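Local coordinates for hypothetical sugar ABC-transporter sugar binding protein (PDB 7BVT) that binds cyclic alpha-maltosyl-1,6-maltose as the substrate-binding protein of an ABC transporter, probably delivering the sugar for uptake into the cell, at residues 193-198 / 379-384; 188-193 / 387-392; 197-202 / 291-296; 218-223 / 404-409. One frame throughout, in Å; residues are numbered along the deposited sequence.

Interaction 1: residues 193-198 / 379-384. With GLC (alpha-D-glucopyranose), chain B.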
loop_
_atom_site.group_PDB
_atom_site.type_symbol
_atom_site.label_atom_id
_atom_site.label_comp_id
_atom_site.label_asym_id
_atom_site.label_seq_id
_atom_site.Cartn_x
_atom_site.Cartn_y
_atom_site.Cartn_z
ATOM N N SER A 193 10.373 -11.881 -0.537
ATOM C CA SER A 193 10.657 -10.425 -0.429
ATOM C C SER A 193 10.604 -9.908 1.012
ATOM O O SER A 193 11.121 -8.811 1.238
ATOM C CB SER A 193 9.708 -9.639 -1.294
ATOM O OG SER A 193 8.391 -9.583 -0.728
ATOM N N GLY A 194 9.918 -10.624 1.908
ATOM C CA GLY A 194 9.690 -10.135 3.284
ATOM C C GLY A 194 8.529 -9.158 3.360
ATOM O O GLY A 194 8.189 -8.755 4.505
ATOM N N GLU A 195 7.959 -8.727 2.251
ATOM C CA GLU A 195 7.108 -7.488 2.300
ATOM C C GLU A 195 5.759 -7.778 2.970
ATOM O O GLU A 195 5.225 -6.847 3.668
ATOM C CB GLU A 195 6.887 -6.869 0.924
ATOM C CG GLU A 195 6.382 -5.443 0.999
ATOM C CD GLU A 195 7.388 -4.512 1.627
ATOM O OE1 GLU A 195 8.607 -4.877 1.611
ATOM O OE2 GLU A 195 6.965 -3.425 2.123
ATOM N N GLY A 196 5.184 -8.979 2.804
ATOM C CA GLY A 196 3.961 -9.326 3.551
ATOM C C GLY A 196 4.166 -9.104 5.044
ATOM O O GLY A 196 3.335 -8.480 5.682
ATOM N N LEU A 197 5.224 -9.627 5.624
ATOM C CA LEU A 197 5.475 -9.454 7.072
ATOM C C LEU A 197 5.741 -7.979 7.342
ATOM O O LEU A 197 5.061 -7.382 8.185
ATOM C CB LEU A 197 6.648 -10.351 7.498
ATOM C CG LEU A 197 6.945 -10.446 8.985
ATOM C CD1 LEU A 197 7.857 -11.648 9.297
ATOM C CD2 LEU A 197 7.609 -9.196 9.509
ATOM N N THR A 198 6.723 -7.389 6.659
ATOM C CA THR A 198 7.186 -6.031 6.971
ATOM C C THR A 198 6.028 -5.043 6.881
ATOM O O THR A 198 5.870 -4.240 7.795
ATOM C CB THR A 198 8.340 -5.622 6.059
ATOM O OG1 THR A 198 9.385 -6.550 6.307
ATOM C CG2 THR A 198 8.758 -4.192 6.269
ATOM N N THR A 379 15.894 -4.615 0.039
ATOM C CA THR A 379 16.918 -5.319 0.853
ATOM C C THR A 379 16.668 -5.106 2.347
ATOM O O THR A 379 16.751 -6.067 3.149
ATOM C CB THR A 379 18.347 -4.898 0.491
ATOM O OG1 THR A 379 18.366 -5.049 -0.922
ATOM C CG2 THR A 379 19.342 -5.800 1.175
ATOM N N VAL A 380 16.320 -3.883 2.711
ATOM C CA VAL A 380 15.963 -3.523 4.102
ATOM C C VAL A 380 14.799 -4.402 4.556
ATOM O O VAL A 380 14.815 -4.952 5.674
ATOM C CB VAL A 380 15.653 -2.032 4.229
ATOM C CG1 VAL A 380 14.960 -1.696 5.546
ATOM C CG2 VAL A 380 16.928 -1.220 4.064
ATOM N N SER A 381 13.762 -4.477 3.750
ATOM C CA SER A 381 12.516 -5.148 4.162
ATOM C C SER A 381 12.752 -6.646 4.360
ATOM O O SER A 381 12.288 -7.219 5.371
ATOM C CB SER A 381 11.419 -4.898 3.177
ATOM O OG SER A 381 10.252 -5.618 3.565
ATOM N N LEU A 382 13.520 -7.292 3.472
ATOM C CA LEU A 382 13.852 -8.726 3.661
ATOM C C LEU A 382 14.735 -8.907 4.890
ATOM O O LEU A 382 14.413 -9.820 5.651
ATOM C CB LEU A 382 14.540 -9.253 2.407
ATOM C CG LEU A 382 14.737 -10.766 2.371
ATOM C CD1 LEU A 382 13.459 -11.559 2.620
ATOM C CD2 LEU A 382 15.359 -11.134 1.023
ATOM N N ALA A 383 15.740 -8.046 5.112
ATOM C CA ALA A 383 16.653 -8.183 6.277
ATOM C C ALA A 383 15.806 -8.069 7.553
ATOM O O ALA A 383 15.952 -8.884 8.478
ATOM C CB ALA A 383 17.761 -7.193 6.288
ATOM N N PHE A 384 14.888 -7.108 7.545
ATOM C CA PHE A 384 13.995 -6.843 8.689
ATOM C C PHE A 384 13.133 -8.057 8.919
ATOM O O PHE A 384 13.090 -8.525 10.074
ATOM C CB PHE A 384 13.118 -5.616 8.429
ATOM C CG PHE A 384 12.171 -5.272 9.538
ATOM C CD1 PHE A 384 12.596 -4.572 10.658
ATOM C CD2 PHE A 384 10.821 -5.535 9.383
ATOM C CE1 PHE A 384 11.679 -4.226 11.640
ATOM C CE2 PHE A 384 9.929 -5.199 10.369
ATOM C CZ PHE A 384 10.355 -4.593 11.514
HETATM C C1 GLC B . 2.661 -8.029 0.429
HETATM C C2 GLC B . 3.061 -9.452 0.000
HETATM C C3 GLC B . 1.919 -10.025 -0.839
HETATM C C4 GLC B . 0.595 -10.036 -0.053
HETATM C C5 GLC B . 0.313 -8.684 0.663
HETATM C C6 GLC B . -0.590 -8.888 1.856
HETATM O O2 GLC B . 4.276 -9.396 -0.773
HETATM O O3 GLC B . 2.241 -11.359 -1.277
HETATM O O4 GLC B . -0.456 -10.345 -0.981
HETATM O O5 GLC B . 1.514 -8.111 1.269
HETATM O O6 GLC B . -1.101 -7.604 2.208
#
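G194 and L382 bring their CA atoms to 4.4 Å, close enough to set the N-terminal end of helix 195-207 directly against helix 377-392. G194 is the N-cap residue of helix 195-207; with a positive phi of 81° and no side chain, it lets the two backbones come this close. Beside it, L382 turns its CD1 methyl onto the backbone, 3.7 Å from G194 N. S381 carries the polar part. With its OG anti to the backbone N (chi1 177°), the hydroxyl projects at the other segment and donates to E195 OE1 over 2.7 Å, meeting the carboxylate from above its plane. A weaker contact, 3.0 Å, links T198 OG1 to S381 OG, although the same threonine proton could instead serve G194 O. T198 OG1 also lies at the edge of the F384 ring, 3.5 Å from CD2. An ST turn leads into the helix: S193 OG accepts from E195 N at 3.1 Å. The other carboxylate oxygen of E195, OE2, is engaged by Y377 through a hydrogen bond and by R371 through a salt bridge; S381, Y377 and R371 together hold the carboxylate. Since E195, G196 and R371 all belong to the glycan pocket, the contact ties the sugar site to the helical layer behind it. There, V380 packs against helix 398-415, while F384 meets F212 and F222 edge-to-face, joining helix 377-392 to the loop that follows helix 195-207.

Interaction 2: residues 188-193 / 387-392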
loop_
_atom_site.group_PDB
_atom_site.type_symbol
_atom_site.label_atom_id
_atom_site.label_comp_id
_atom_site.label_asym_id
_atom_site.label_seq_id
_atom_site.Cartn_x
_atom_site.Cartn_y
_atom_site.Cartn_z
ATOM N N THR A 188 3.165 -13.954 9.045
ATOM C CA THR A 188 4.326 -14.222 9.912
ATOM C C THR A 188 5.509 -14.813 9.145
ATOM O O THR A 188 6.532 -14.918 9.797
ATOM C CB THR A 188 3.964 -15.182 11.050
ATOM O OG1 THR A 188 3.474 -16.408 10.509
ATOM C CG2 THR A 188 2.902 -14.655 11.982
ATOM N N GLN A 189 5.376 -15.156 7.861
ATOM C CA GLN A 189 6.541 -15.684 7.105
ATOM C C GLN A 189 7.059 -14.681 6.060
ATOM O O GLN A 189 6.272 -14.164 5.230
ATOM C CB GLN A 189 6.166 -17.003 6.455
ATOM C CG GLN A 189 5.849 -18.053 7.506
ATOM C CD GLN A 189 5.515 -19.361 6.838
ATOM O OE1 GLN A 189 4.357 -19.640 6.553
ATOM N NE2 GLN A 189 6.555 -20.097 6.479
ATOM N N ALA A 190 8.368 -14.447 6.105
ATOM C CA ALA A 190 9.073 -13.493 5.207
ATOM C C ALA A 190 8.828 -13.855 3.731
ATOM O O ALA A 190 8.590 -12.952 2.940
ATOM C CB ALA A 190 10.530 -13.452 5.582
ATOM N N GLY A 191 8.880 -15.123 3.343
ATOM C CA GLY A 191 8.826 -15.446 1.903
ATOM C C GLY A 191 9.985 -14.807 1.126
ATOM O O GLY A 191 11.043 -14.504 1.723
ATOM N N ASP A 192 9.807 -14.656 -0.184
ATOM C CA ASP A 192 10.866 -14.235 -1.133
ATOM C C ASP A 192 11.305 -12.798 -0.845
ATOM O O ASP A 192 12.504 -12.574 -0.857
ATOM C CB ASP A 192 10.390 -14.320 -2.585
ATOM C CG ASP A 192 10.253 -15.743 -3.104
ATOM O OD1 ASP A 192 10.961 -16.645 -2.563
ATOM O OD2 ASP A 192 9.423 -15.941 -4.031
ATOM N N SER A 193 10.373 -11.881 -0.537
ATOM C CA SER A 193 10.657 -10.425 -0.429
ATOM C C SER A 193 10.604 -9.908 1.012
ATOM O O SER A 193 11.121 -8.811 1.238
ATOM C CB SER A 193 9.708 -9.639 -1.294
ATOM O OG SER A 193 8.391 -9.583 -0.728
ATOM N N GLU A 387 14.648 -11.272 10.469
ATOM C CA GLU A 387 15.028 -11.203 11.885
ATOM C C GLU A 387 13.756 -11.226 12.712
ATOM O O GLU A 387 13.730 -11.881 13.762
ATOM C CB GLU A 387 15.892 -10.002 12.201
ATOM C CG GLU A 387 17.255 -10.068 11.569
ATOM C CD GLU A 387 18.183 -11.138 12.111
ATOM O OE1 GLU A 387 17.781 -11.894 13.011
ATOM O OE2 GLU A 387 19.374 -11.173 11.663
ATOM N N ILE A 388 12.741 -10.487 12.278
ATOM C CA ILE A 388 11.520 -10.393 13.120
ATOM C C ILE A 388 10.880 -11.779 13.158
ATOM O O ILE A 388 10.310 -12.109 14.180
ATOM C CB ILE A 388 10.562 -9.322 12.558
ATOM C CG1 ILE A 388 11.170 -7.915 12.665
ATOM C CG2 ILE A 388 9.199 -9.386 13.226
ATOM C CD1 ILE A 388 11.370 -7.377 14.048
ATOM N N GLU A 389 10.906 -12.518 12.065
ATOM C CA GLU A 389 10.236 -13.830 11.976
ATOM C C GLU A 389 10.791 -14.782 13.051
ATOM O O GLU A 389 10.063 -15.644 13.525
ATOM C CB GLU A 389 10.427 -14.409 10.581
ATOM C CG GLU A 389 9.788 -15.769 10.470
ATOM C CD GLU A 389 9.670 -16.327 9.078
ATOM O OE1 GLU A 389 10.175 -15.673 8.154
ATOM O OE2 GLU A 389 8.993 -17.380 8.903
ATOM N N LYS A 390 12.042 -14.592 13.453
ATOM C CA LYS A 390 12.638 -15.476 14.485
ATOM C C LYS A 390 11.843 -15.319 15.787
ATOM O O LYS A 390 11.642 -16.318 16.473
ATOM C CB LYS A 390 14.125 -15.150 14.627
ATOM C CG LYS A 390 14.900 -15.413 13.345
ATOM C CD LYS A 390 16.387 -15.337 13.564
ATOM C CE LYS A 390 17.117 -15.261 12.238
ATOM N NZ LYS A 390 18.495 -14.755 12.409
ATOM N N ALA A 391 11.400 -14.112 16.139
ATOM C CA ALA A 391 10.550 -13.913 17.341
ATOM C C ALA A 391 9.181 -14.536 17.095
ATOM O O ALA A 391 8.665 -15.191 18.008
ATOM C CB ALA A 391 10.425 -12.475 17.685
ATOM N N LEU A 392 8.603 -14.377 15.924
ATOM C CA LEU A 392 7.248 -14.934 15.627
ATOM C C LEU A 392 7.314 -16.468 15.717
ATOM O O LEU A 392 6.325 -17.139 16.168
ATOM C CB LEU A 392 6.794 -14.439 14.243
ATOM C CG LEU A 392 6.901 -12.933 14.004
ATOM C CD1 LEU A 392 6.331 -12.580 12.651
ATOM C CD2 LEU A 392 6.244 -12.141 15.124
HETATM O O HOH W 1 9.338 -18.749 6.794
#
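E389 reaches from helix 377-392 to the loop leading into helix 195-207, in a helix-to-loop contact of this solute-binding-protein fold where a carboxylate receives a main-chain N-H. Its CG lies anti to the backbone N (chi1 178°) and the chain runs on extended, carrying the carboxylate beyond T188 to the next two loop residues. A190 N donates to E389 OE1 at 3.0 Å with an N-H...O angle of 171°, nearly straight, although the donor stands 51° out of the carboxylate plane. The aliphatic part of the glutamate is used as well: CG rests 3.4 Å from T188 O. T188 and L392 supply the apolar share of the contact, the leucine CD1 methyl approaching T188 CB at 3.9 Å. The threonine hydroxyl is directed elsewhere, to the main-chain N of A246. L392 itself also packs on L197 and on L231, W234 and I238 of helix 225-239, so T188 lies at the margin of a larger apolar cluster. E389 OE2 has a protein partner in Y245 OH, and its second link to the loop runs through water: one molecule donates to E389 OE2 at 2.5 Å and accepts from Q189 NE2 at 3.1 Å.

Interaction 3: residues 197-202 / 291-296; sequences LTWNFQ and ATNLGG. With GLC (alpha-D-glucopyranose), chain C; GLC (alpha-D-glucopyranose), chain B.
One amide nitrogen, N293 ND2, spends both its N-H groups on the same helix: it donates to W199 O and to Q202 OE1, each at 2.9 Å. Both acceptors lie close to the amide plane of N293. The carbonyl of W199 is met on a lone pair, in its own plane, whereas the donor to Q202 is tilted 16° from the carbonyl plane. Two bonds from a planar group fix its rotation, and the amide flanks the indole obliquely, N293 CG being 3.6 Å from W199 CE3. Here helix 195-207 meets strand 292-301 of the central sheet at the glycan pocket, to which W199, G295 and G296 belong. The indole meets the strand with an edge and a sugar with a face. Its six-membered ring brings CZ3 to 3.6 Å from L294 O, while C6 of the chain C glucose sits over one face, 3.5 Å above the plane and offset toward the rim. At another edge, W199 NE1 donates to O6 of the chain B glucose at 3.1 Å, with an N-H...O angle of 168°. G295 CA comes within 3.3 Å of O3 of the chain C glucose.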
loop_
_atom_site.group_PDB
_atom_site.type_symbol
_atom_site.label_atom_id
_atom_site.label_comp_id
_atom_site.label_asym_id
_atom_site.label_seq_id
_atom_site.Cartn_x
_atom_site.Cartn_y
_atom_site.Cartn_z
ATOM N N LEU A 197 5.224 -9.627 5.624
ATOM C CA LEU A 197 5.475 -9.454 7.072
ATOM C C LEU A 197 5.741 -7.979 7.342
ATOM O O LEU A 197 5.061 -7.382 8.185
ATOM C CB LEU A 197 6.648 -10.351 7.498
ATOM C CG LEU A 197 6.945 -10.446 8.985
ATOM C CD1 LEU A 197 7.857 -11.648 9.297
ATOM C CD2 LEU A 197 7.609 -9.196 9.509
ATOM N N THR A 198 6.723 -7.389 6.659
ATOM C CA THR A 198 7.186 -6.031 6.971
ATOM C C THR A 198 6.028 -5.043 6.881
ATOM O O THR A 198 5.870 -4.240 7.795
ATOM C CB THR A 198 8.340 -5.622 6.059
ATOM O OG1 THR A 198 9.385 -6.550 6.307
ATOM C CG2 THR A 198 8.758 -4.192 6.269
ATOM N N TRP A 199 5.256 -5.052 5.810
ATOM C CA TRP A 199 4.296 -3.951 5.566
ATOM C C TRP A 199 3.052 -4.148 6.443
ATOM O O TRP A 199 2.441 -3.148 6.815
ATOM C CB TRP A 199 4.041 -3.790 4.080
ATOM C CG TRP A 199 2.734 -4.211 3.500
ATOM C CD1 TRP A 199 2.178 -5.454 3.501
ATOM C CD2 TRP A 199 1.840 -3.382 2.742
ATOM N NE1 TRP A 199 0.974 -5.432 2.841
ATOM C CE2 TRP A 199 0.749 -4.184 2.353
ATOM C CE3 TRP A 199 1.851 -2.041 2.368
ATOM C CZ2 TRP A 199 -0.288 -3.682 1.560
ATOM C CZ3 TRP A 199 0.822 -1.545 1.601
ATOM C CH2 TRP A 199 -0.259 -2.341 1.266
ATOM N N ASN A 200 2.752 -5.377 6.850
ATOM C CA ASN A 200 1.701 -5.598 7.875
ATOM C C ASN A 200 2.185 -5.134 9.244
ATOM O O ASN A 200 1.391 -4.513 9.993
ATOM C CB ASN A 200 1.275 -7.065 7.866
ATOM C CG ASN A 200 0.264 -7.384 6.789
ATOM O OD1 ASN A 200 0.582 -8.072 5.798
ATOM N ND2 ASN A 200 -0.913 -6.842 6.946
ATOM N N PHE A 201 3.434 -5.430 9.592
ATOM C CA PHE A 201 4.004 -5.010 10.873
ATOM C C PHE A 201 4.106 -3.489 10.958
ATOM O O PHE A 201 3.844 -2.917 12.019
ATOM C CB PHE A 201 5.383 -5.643 11.070
ATOM C CG PHE A 201 5.962 -5.300 12.405
ATOM C CD1 PHE A 201 5.564 -5.961 13.560
ATOM C CD2 PHE A 201 6.854 -4.263 12.528
ATOM C CE1 PHE A 201 6.048 -5.570 14.798
ATOM C CE2 PHE A 201 7.368 -3.908 13.745
ATOM C CZ PHE A 201 6.970 -4.553 14.887
ATOM N N GLN A 202 4.501 -2.821 9.869
ATOM C CA GLN A 202 4.699 -1.363 9.927
ATOM C C GLN A 202 3.407 -0.694 10.416
ATOM O O GLN A 202 3.465 0.319 11.046
ATOM C CB GLN A 202 5.079 -0.827 8.551
ATOM C CG GLN A 202 6.545 -1.038 8.235
ATOM C CD GLN A 202 6.865 -1.032 6.739
ATOM O OE1 GLN A 202 5.994 -1.145 5.889
ATOM N NE2 GLN A 202 8.169 -0.925 6.426
ATOM N N ALA A 291 -3.294 4.232 12.241
ATOM C CA ALA A 291 -2.333 4.245 11.124
ATOM C C ALA A 291 -2.645 3.097 10.197
ATOM O O ALA A 291 -3.082 2.064 10.669
ATOM C CB ALA A 291 -0.901 4.129 11.613
ATOM N N THR A 292 -2.251 3.277 8.945
ATOM C CA THR A 292 -2.169 2.172 7.991
ATOM C C THR A 292 -1.041 2.433 6.991
ATOM O O THR A 292 -0.332 3.433 7.144
ATOM C CB THR A 292 -3.540 1.894 7.373
ATOM O OG1 THR A 292 -3.381 0.669 6.663
ATOM C CG2 THR A 292 -3.994 2.997 6.462
ATOM N N ASN A 293 -0.873 1.494 6.055
ATOM C CA ASN A 293 0.246 1.476 5.089
ATOM C C ASN A 293 -0.336 1.633 3.674
ATOM O O ASN A 293 -1.370 1.023 3.408
ATOM C CB ASN A 293 0.997 0.156 5.206
ATOM C CG ASN A 293 2.476 0.299 4.966
ATOM O OD1 ASN A 293 2.933 1.268 4.361
ATOM N ND2 ASN A 293 3.183 -0.682 5.454
ATOM N N LEU A 294 0.267 2.470 2.844
ATOM C CA LEU A 294 -0.193 2.781 1.470
ATOM C C LEU A 294 0.461 1.888 0.428
ATOM O O LEU A 294 1.670 1.717 0.428
ATOM C CB LEU A 294 0.092 4.230 1.136
ATOM C CG LEU A 294 -0.764 5.243 1.884
ATOM C CD1 LEU A 294 -0.123 6.614 1.902
ATOM C CD2 LEU A 294 -2.164 5.289 1.277
ATOM N N GLY A 295 -0.363 1.371 -0.473
ATOM C CA GLY A 295 0.096 0.735 -1.715
ATOM C C GLY A 295 -0.421 1.474 -2.913
ATOM O O GLY A 295 -1.059 2.521 -2.754
ATOM N N GLY A 296 -0.145 0.912 -4.065
ATOM C CA GLY A 296 -0.733 1.411 -5.309
ATOM C C GLY A 296 0.298 1.938 -6.282
ATOM O O GLY A 296 1.522 1.832 -6.015
HETATM C C1 GLC C . -0.020 -4.221 -2.679
HETATM C C2 GLC C . 0.469 -2.808 -2.758
HETATM C C3 GLC C . 1.976 -2.773 -2.784
HETATM C C4 GLC C . 2.493 -3.550 -1.563
HETATM C C5 GLC C . 2.009 -4.992 -1.638
HETATM C C6 GLC C . 2.482 -5.788 -0.408
HETATM O O2 GLC C . -0.187 -2.184 -3.847
HETATM O O3 GLC C . 2.413 -1.403 -2.800
HETATM O O4 GLC C . 3.907 -3.589 -1.525
HETATM O O5 GLC C . 0.603 -4.980 -1.604
HETATM O O6 GLC C . 2.445 -7.172 -0.744
HETATM C C1 GLC B . 2.661 -8.029 0.429
HETATM C C2 GLC B . 3.061 -9.452 0.000
HETATM C C3 GLC B . 1.919 -10.025 -0.839
HETATM C C4 GLC B . 0.595 -10.036 -0.053
HETATM C C5 GLC B . 0.313 -8.684 0.663
HETATM C C6 GLC B . -0.590 -8.888 1.856
HETATM O O2 GLC B . 4.276 -9.396 -0.773
HETATM O O3 GLC B . 2.241 -11.359 -1.277
HETATM O O4 GLC B . -0.456 -10.345 -0.981
HETATM O O5 GLC B . 1.514 -8.111 1.269
HETATM O O6 GLC B . -1.101 -7.604 2.208
#

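Interaction 4: residues 218-223 / 404-409; sequences SAAAFN and AAEQAV
N223 and E406 make the direct polar link between a loop and helix 398-415, the last helix of this solute-binding-protein fold. N223 ND2 donates to E406 OE1 at 2.8 Å with an N-H...O angle of 179°; the oxygen lies in the amide plane, yet the donor stands above the carboxylate plane, the two planes being 74° apart. Beside this pair the contact is apolar. A220 CB touches the E406 stem at CG, 3.9 Å away, and also faces V409 CG1. F222 presents the edge of its ring to the helix backbone: CZ is 3.5 Å from E406 N, with A405 C and V409 CG2 near the same edge. A chi1 of 52° sets the phenyl between the backbone N and carbonyl carbon of F222, turning it toward the helix. In the next shell, D403 OD1 gives N223 ND2 a second acceptor, N410 OD1 accepts from A220 N, and L402 touches F222. E406 is held extended, CG anti to its main-chain nitrogen, which places OE2 amid three bridging waters. One of them is weakly bonded at its far end, N223 O. Of the others, one donates to E406 OE2 at 2.8 Å while accepting from N223 N at 2.9 Å, and another donates to both E406 OE2 and A220 O, at 2.8 Å each.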
loop_
_atom_site.group_PDB
_atom_site.type_symbol
_atom_site.label_atom_id
_atom_site.label_comp_id
_atom_site.label_asym_id
_atom_site.label_seq_id
_atom_site.Cartn_x
_atom_site.Cartn_y
_atom_site.Cartn_z
ATOM N N SER A 218 18.694 6.871 6.836
ATOM C CA SER A 218 20.110 6.421 7.043
ATOM C C SER A 218 20.180 5.232 8.008
ATOM O O SER A 218 21.198 4.496 7.991
ATOM C CB SER A 218 21.006 7.538 7.547
ATOM O OG SER A 218 20.621 8.009 8.836
ATOM N N ALA A 219 19.189 5.062 8.885
ATOM C CA ALA A 219 19.294 3.997 9.902
ATOM C C ALA A 219 17.899 3.494 10.261
ATOM O O ALA A 219 16.917 4.301 10.138
ATOM C CB ALA A 219 19.967 4.546 11.118
ATOM N N ALA A 220 17.869 2.334 10.881
ATOM C CA ALA A 220 16.666 1.890 11.612
ATOM C C ALA A 220 16.227 2.867 12.704
ATOM O O ALA A 220 17.041 3.503 13.410
ATOM C CB ALA A 220 16.940 0.540 12.188
ATOM N N ALA A 221 14.922 2.926 12.951
ATOM C CA ALA A 221 14.328 3.775 13.994
ATOM C C ALA A 221 13.344 2.982 14.874
ATOM O O ALA A 221 12.754 3.608 15.744
ATOM C CB ALA A 221 13.670 4.960 13.364
ATOM N N PHE A 222 13.198 1.684 14.658
ATOM C CA PHE A 222 12.101 0.882 15.266
ATOM C C PHE A 222 12.543 0.176 16.567
ATOM O O PHE A 222 11.726 -0.525 17.165
ATOM C CB PHE A 222 11.615 -0.166 14.265
ATOM C CG PHE A 222 12.705 -1.024 13.666
ATOM C CD1 PHE A 222 13.385 -1.959 14.444
ATOM C CD2 PHE A 222 13.108 -0.866 12.342
ATOM C CE1 PHE A 222 14.409 -2.721 13.898
ATOM C CE2 PHE A 222 14.132 -1.631 11.799
ATOM C CZ PHE A 222 14.797 -2.536 12.581
ATOM N N ASN A 223 13.801 0.257 16.986
ATOM C CA ASN A 223 14.281 -0.506 18.170
ATOM C C ASN A 223 14.078 0.351 19.400
ATOM O O ASN A 223 15.021 0.920 19.955
ATOM C CB ASN A 223 15.707 -1.024 17.981
ATOM C CG ASN A 223 16.092 -1.984 19.087
ATOM O OD1 ASN A 223 15.237 -2.477 19.836
ATOM N ND2 ASN A 223 17.377 -2.292 19.173
ATOM N N ALA A 404 18.467 -7.535 16.606
ATOM C CA ALA A 404 18.989 -8.240 15.413
ATOM C C ALA A 404 18.459 -7.547 14.159
ATOM O O ALA A 404 19.229 -7.257 13.224
ATOM C CB ALA A 404 18.675 -9.696 15.451
ATOM N N ALA A 405 17.164 -7.212 14.134
ATOM C CA ALA A 405 16.575 -6.531 12.971
ATOM C C ALA A 405 17.237 -5.168 12.751
ATOM O O ALA A 405 17.503 -4.837 11.601
ATOM C CB ALA A 405 15.081 -6.384 13.144
ATOM N N GLU A 406 17.517 -4.412 13.782
ATOM C CA GLU A 406 18.202 -3.100 13.680
ATOM C C GLU A 406 19.626 -3.264 13.098
ATOM O O GLU A 406 20.050 -2.458 12.236
ATOM C CB GLU A 406 18.271 -2.415 15.046
ATOM C CG GLU A 406 19.070 -1.114 15.055
ATOM C CD GLU A 406 19.012 -0.392 16.382
ATOM O OE1 GLU A 406 19.232 -1.066 17.423
ATOM O OE2 GLU A 406 18.672 0.841 16.420
ATOM N N GLN A 407 20.366 -4.244 13.611
ATOM C CA GLN A 407 21.696 -4.606 13.063
ATOM C C GLN A 407 21.647 -4.924 11.588
ATOM O O GLN A 407 22.575 -4.464 10.878
ATOM C CB GLN A 407 22.122 -5.993 13.535
ATOM C CG GLN A 407 23.312 -6.003 14.388
ATOM C CD GLN A 407 22.761 -5.678 15.731
ATOM O OE1 GLN A 407 22.639 -4.487 16.039
ATOM N NE2 GLN A 407 22.481 -6.750 16.500
ATOM N N ALA A 408 20.727 -5.800 11.165
ATOM C CA ALA A 408 20.639 -6.287 9.781
ATOM C C ALA A 408 20.308 -5.066 8.919
ATOM O O ALA A 408 20.957 -4.869 7.871
ATOM C CB ALA A 408 19.633 -7.386 9.680
ATOM N N VAL A 409 19.290 -4.307 9.313
ATOM C CA VAL A 409 18.813 -3.144 8.505
ATOM C C VAL A 409 19.928 -2.101 8.394
ATOM O O VAL A 409 20.230 -1.600 7.294
ATOM C CB VAL A 409 17.530 -2.551 9.108
ATOM C CG1 VAL A 409 17.246 -1.182 8.498
ATOM C CG2 VAL A 409 16.384 -3.505 8.921
HETATM O O HOH W 2 16.093 1.904 16.138
HETATM O O HOH W 3 19.493 2.517 14.307
HETATM O O HOH W 4 18.199 2.099 19.233
#

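Overall arrangement
Interactions 1, 2 and 4 gather on one side of the chain's centre, where helices 377-392 and 398-415, consecutive near the C-terminus, pack against segments from residues 188 to 223. Interactions 1 and 2 have centres about 8 Å apart, share S193 and use helix 377-392; the centre of interaction 4 is about 12 Å from that of interaction 1, the two touching through V380 on V409. Interaction 3 shares L197 and T198 with interaction 1 but turns inward to strand 292-301, about 17 Å between centres from interaction 4. Along the chain, interactions 1 and 3 nest within the loop closed by interaction 2, and interaction 4 crosses all three. Helix 195-207 thus connects the sugar pocket with the C-terminal helices.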